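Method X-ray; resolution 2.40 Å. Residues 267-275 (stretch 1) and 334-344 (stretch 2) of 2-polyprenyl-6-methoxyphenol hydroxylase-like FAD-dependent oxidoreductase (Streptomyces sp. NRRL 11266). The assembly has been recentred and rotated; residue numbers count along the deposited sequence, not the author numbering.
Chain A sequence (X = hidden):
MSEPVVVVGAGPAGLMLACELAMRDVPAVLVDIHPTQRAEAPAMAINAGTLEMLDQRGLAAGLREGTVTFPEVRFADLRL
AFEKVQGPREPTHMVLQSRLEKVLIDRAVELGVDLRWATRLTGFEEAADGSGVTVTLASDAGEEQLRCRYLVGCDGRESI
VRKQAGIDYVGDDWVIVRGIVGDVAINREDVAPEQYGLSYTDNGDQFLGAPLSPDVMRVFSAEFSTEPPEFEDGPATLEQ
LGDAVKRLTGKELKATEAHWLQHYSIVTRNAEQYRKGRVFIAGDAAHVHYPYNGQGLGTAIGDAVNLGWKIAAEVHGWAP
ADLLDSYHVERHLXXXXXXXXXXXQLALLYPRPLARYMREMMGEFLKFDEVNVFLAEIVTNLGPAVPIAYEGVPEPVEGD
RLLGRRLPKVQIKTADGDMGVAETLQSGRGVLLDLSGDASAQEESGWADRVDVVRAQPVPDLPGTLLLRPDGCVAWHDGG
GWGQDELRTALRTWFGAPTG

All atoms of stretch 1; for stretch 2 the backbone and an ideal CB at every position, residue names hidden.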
# COMPACT_ATOMS: atom_id res chain seq x y z
N VAL A 267 21.13 4.31 -5.89
CA VAL A 267 20.27 5.41 -5.47
C VAL A 267 19.04 5.42 -6.37
O VAL A 267 19.00 4.77 -7.41
CB VAL A 267 20.97 6.77 -5.52
CG1 VAL A 267 21.98 6.88 -4.34
CG2 VAL A 267 21.63 6.93 -6.87
N THR A 268 18.04 6.22 -5.96
CA THR A 268 16.74 6.31 -6.63
C THR A 268 16.51 7.75 -7.08
O THR A 268 16.37 8.65 -6.25
CB THR A 268 15.63 5.89 -5.68
OG1 THR A 268 15.93 4.60 -5.14
CG2 THR A 268 14.30 5.86 -6.42
N ARG A 269 16.47 7.97 -8.40
CA ARG A 269 16.31 9.32 -8.91
C ARG A 269 15.38 9.34 -10.11
O ARG A 269 15.30 8.37 -10.88
CB ARG A 269 17.65 9.99 -9.31
CG ARG A 269 18.70 10.02 -8.17
CD ARG A 269 18.59 11.25 -7.20
NE ARG A 269 19.69 11.17 -6.24
CZ ARG A 269 19.66 10.47 -5.10
NH1 ARG A 269 18.53 9.85 -4.70
NH2 ARG A 269 20.78 10.46 -4.32
N ASN A 270 14.68 10.46 -10.26
CA ASN A 270 13.87 10.72 -11.44
C ASN A 270 14.17 12.15 -11.88
O ASN A 270 13.96 13.09 -11.11
CB ASN A 270 12.39 10.50 -11.14
CG ASN A 270 11.55 10.31 -12.38
OD1 ASN A 270 12.06 9.84 -13.41
ND2 ASN A 270 10.24 10.65 -12.30
N ALA A 271 14.70 12.31 -13.09
CA ALA A 271 14.91 13.64 -13.65
C ALA A 271 13.61 14.45 -13.61
O ALA A 271 12.53 13.92 -13.87
CB ALA A 271 15.43 13.53 -15.08
N GLU A 272 13.73 15.73 -13.28
CA GLU A 272 12.55 16.60 -13.20
C GLU A 272 11.96 16.90 -14.57
O GLU A 272 10.74 17.03 -14.70
CB GLU A 272 12.92 17.89 -12.49
CG GLU A 272 11.75 18.81 -12.28
CD GLU A 272 12.16 20.21 -11.88
OE1 GLU A 272 13.21 20.36 -11.21
OE2 GLU A 272 11.42 21.16 -12.23
N GLN A 273 12.80 17.00 -15.59
CA GLN A 273 12.38 17.33 -16.95
C GLN A 273 13.13 16.38 -17.88
O GLN A 273 14.35 16.47 -17.98
CB GLN A 273 12.71 18.80 -17.29
CG GLN A 273 11.97 19.81 -16.46
CD GLN A 273 10.46 19.68 -16.63
OE1 GLN A 273 9.97 19.34 -17.71
NE2 GLN A 273 9.71 19.95 -15.56
N TYR A 274 12.42 15.46 -18.55
CA TYR A 274 13.15 14.61 -19.49
C TYR A 274 13.47 15.35 -20.77
O TYR A 274 14.06 14.75 -21.68
CB TYR A 274 12.39 13.33 -19.87
CG TYR A 274 12.12 12.32 -18.79
CD1 TYR A 274 12.28 12.62 -17.45
CD2 TYR A 274 11.69 11.03 -19.11
CE1 TYR A 274 12.01 11.70 -16.46
CE2 TYR A 274 11.41 10.09 -18.12
CZ TYR A 274 11.56 10.44 -16.80
OH TYR A 274 11.27 9.53 -15.79
N ARG A 275 13.11 16.63 -20.86
CA ARG A 275 13.36 17.42 -22.06
C ARG A 275 13.69 18.86 -21.68
O ARG A 275 13.01 19.44 -20.83
CB ARG A 275 12.15 17.42 -22.99
CG ARG A 275 12.35 18.32 -24.17
CD ARG A 275 11.07 18.90 -24.75
NE ARG A 275 11.42 19.64 -25.96
CZ ARG A 275 10.56 20.14 -26.83
NH1 ARG A 275 9.25 20.01 -26.64
NH2 ARG A 275 11.01 20.78 -27.89
N UNK A 334 6.08 7.35 -16.18
CA UNK A 334 6.51 5.97 -16.13
C UNK A 334 7.78 5.82 -15.29
O UNK A 334 7.92 4.86 -14.52
CB UNK A 334 6.74 5.44 -17.55
N UNK A 335 8.70 6.78 -15.40
CA UNK A 335 9.83 6.82 -14.49
C UNK A 335 9.42 7.02 -13.04
O UNK A 335 9.93 6.35 -12.14
CB UNK A 335 10.79 7.94 -14.91
N UNK A 336 8.49 7.95 -12.81
CA UNK A 336 7.94 8.19 -11.48
C UNK A 336 7.48 6.88 -10.84
O UNK A 336 7.86 6.56 -9.71
CB UNK A 336 6.78 9.18 -11.55
N UNK A 337 6.66 6.12 -11.58
CA UNK A 337 6.00 4.94 -11.05
C UNK A 337 6.97 3.77 -10.90
O UNK A 337 6.82 2.96 -9.97
CB UNK A 337 4.83 4.54 -11.95
N UNK A 338 7.97 3.66 -11.78
CA UNK A 338 9.02 2.68 -11.55
C UNK A 338 9.78 2.99 -10.27
O UNK A 338 9.85 2.15 -9.36
CB UNK A 338 9.98 2.64 -12.74
N UNK A 339 10.33 4.21 -10.16
CA UNK A 339 11.00 4.55 -8.90
C UNK A 339 10.08 4.28 -7.74
O UNK A 339 10.48 3.64 -6.77
CB UNK A 339 11.45 6.01 -8.89
N UNK A 340 8.81 4.67 -7.87
CA UNK A 340 7.93 4.61 -6.71
C UNK A 340 7.78 3.19 -6.21
O UNK A 340 8.04 2.90 -5.04
CB UNK A 340 6.56 5.19 -7.05
N UNK A 341 7.45 2.26 -7.12
CA UNK A 341 7.14 0.90 -6.69
C UNK A 341 8.39 0.06 -6.41
O UNK A 341 8.33 -0.85 -5.57
CB UNK A 341 6.29 0.21 -7.76
N UNK A 342 9.52 0.34 -7.09
CA UNK A 342 10.78 -0.28 -6.64
C UNK A 342 11.02 0.06 -5.18
O UNK A 342 11.20 -0.82 -4.34
CB UNK A 342 11.96 0.18 -7.49
N UNK A 343 11.00 1.36 -4.86
CA UNK A 343 11.21 1.76 -3.47
C UNK A 343 10.19 1.07 -2.56
O UNK A 343 10.53 0.62 -1.45
CB UNK A 343 11.11 3.28 -3.33
N UNK A 344 8.94 0.94 -3.04
CA UNK A 344 7.91 0.25 -2.26
C UNK A 344 8.27 -1.21 -2.07
O UNK A 344 8.10 -1.75 -0.98
CB UNK A 344 6.54 0.37 -2.94

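Stretch 2 is a helix running nearly antiparallel, at 171°, to the strand 269-271, with the axes 8.4 Å apart at closest approach. Positions 335, 339, 342 and 343 turn CA-to-CB toward stretch 1; 335 is the most tightly constrained.

Position 334 points sideways, with nothing of stretch 1 within 5.5 Å of its ideal CB, so many side chains would be compatible with this contact; it is alanine.

Position 335 is the most restrictive. Its ideal CB would lie 1.9 Å from Tyr274 OH and 2.7 Å from Asn270 OD1, with a 2.5 Å hydrogen bond between them, donated by Tyr274 OH. Any CB would collide with this pair, although phi and psi of -62° and -45° are ordinary helical values. Only glycine fits, and Gly335 lets Tyr274 OH come within 3.3 Å of Gly335 CA.

Position 336 points sideways, its ideal CB 3.8 Å from Asn270 ND2. There is room to lead a long chain off the contact, polar or aliphatic. The residue is Arg336: its CB packs 3.9 Å from Asn270 ND2, while its end leads away and NH2 is hydrogen-bonded elsewhere in the structure. Asn270 ND2 also lies 3.3 Å from Arg336 N, but both are donors and no hydrogen bond forms.

Positions 337 and 338 have no stretch 1 atom near their ideal CB, and this contact hardly limits them; they are Leu337 and Ala338.

At 339 the ideal CB sits 3.8 Å from Thr268 CG2 and 4.9 Å from Arg269 O. A small or slender side chain suits so close a packing: alanine, serine or cysteine. Cys339, with chi1 in the m well, places SG 3.3 Å from Arg269 O, while its CB packs on Thr268 CG2.

Position 340 points away from stretch 1 and 341 is out of its reach, so many side chains would be compatible with this contact; they are Met340 and Asn341, whose ND2 donates to Leu337 O at 2.9 Å.

At 342 CA-to-CB points toward stretch 1 but reaches nothing within 5.5 Å, leaving room for a branched aliphatic group. Ile342 directs its end away.

Position 343 faces Thr268, its ideal CB 5.1 Å from Thr268 CG2, so a longer side chain is needed to close the gap; methionine, glutamate or glutamine could do so. Gln343, folded with chi1 and chi2 both m, brings CD to 3.1 Å from Thr268 OG1. Gln343 NE2 lies 3.2 Å from Thr268 OG1, but the angle is too poor for a hydrogen bond, and both atoms are satisfied elsewhere in the structure.

Position 344 is out of reach, and alanine occupies it.

Stretch 2 334-344: AGRLACMNIQA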
# COMPACT_ATOMS: atom_id res chain seq x y z
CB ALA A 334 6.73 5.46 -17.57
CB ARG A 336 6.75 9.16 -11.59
CG ARG A 336 6.57 10.13 -10.46
CD ARG A 336 5.14 10.66 -10.40
NE ARG A 336 4.34 9.84 -9.50
CZ ARG A 336 3.06 9.53 -9.68
NH1 ARG A 336 2.39 9.95 -10.74
NH2 ARG A 336 2.45 8.76 -8.79
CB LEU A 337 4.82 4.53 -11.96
CG LEU A 337 3.51 5.35 -12.02
CD1 LEU A 337 2.47 4.74 -13.00
CD2 LEU A 337 2.86 5.53 -10.65
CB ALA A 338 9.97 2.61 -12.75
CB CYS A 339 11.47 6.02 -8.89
SG CYS A 339 12.81 6.36 -10.13
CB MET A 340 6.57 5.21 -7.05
CG MET A 340 5.53 4.99 -5.96
SD MET A 340 3.97 4.80 -6.76
CE MET A 340 4.31 3.37 -7.77
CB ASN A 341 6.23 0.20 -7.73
CG ASN A 341 7.00 -0.55 -8.77
OD1 ASN A 341 7.45 -1.68 -8.53
ND2 ASN A 341 7.13 0.05 -9.97
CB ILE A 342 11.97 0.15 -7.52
CG1 ILE A 342 11.78 -0.26 -8.99
CG2 ILE A 342 13.30 -0.41 -6.95
CD1 ILE A 342 11.78 -1.71 -9.23
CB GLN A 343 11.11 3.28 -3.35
CG GLN A 343 12.29 4.06 -3.92
CD GLN A 343 13.63 3.74 -3.24
OE1 GLN A 343 14.20 2.65 -3.40
NE2 GLN A 343 14.12 4.70 -2.46
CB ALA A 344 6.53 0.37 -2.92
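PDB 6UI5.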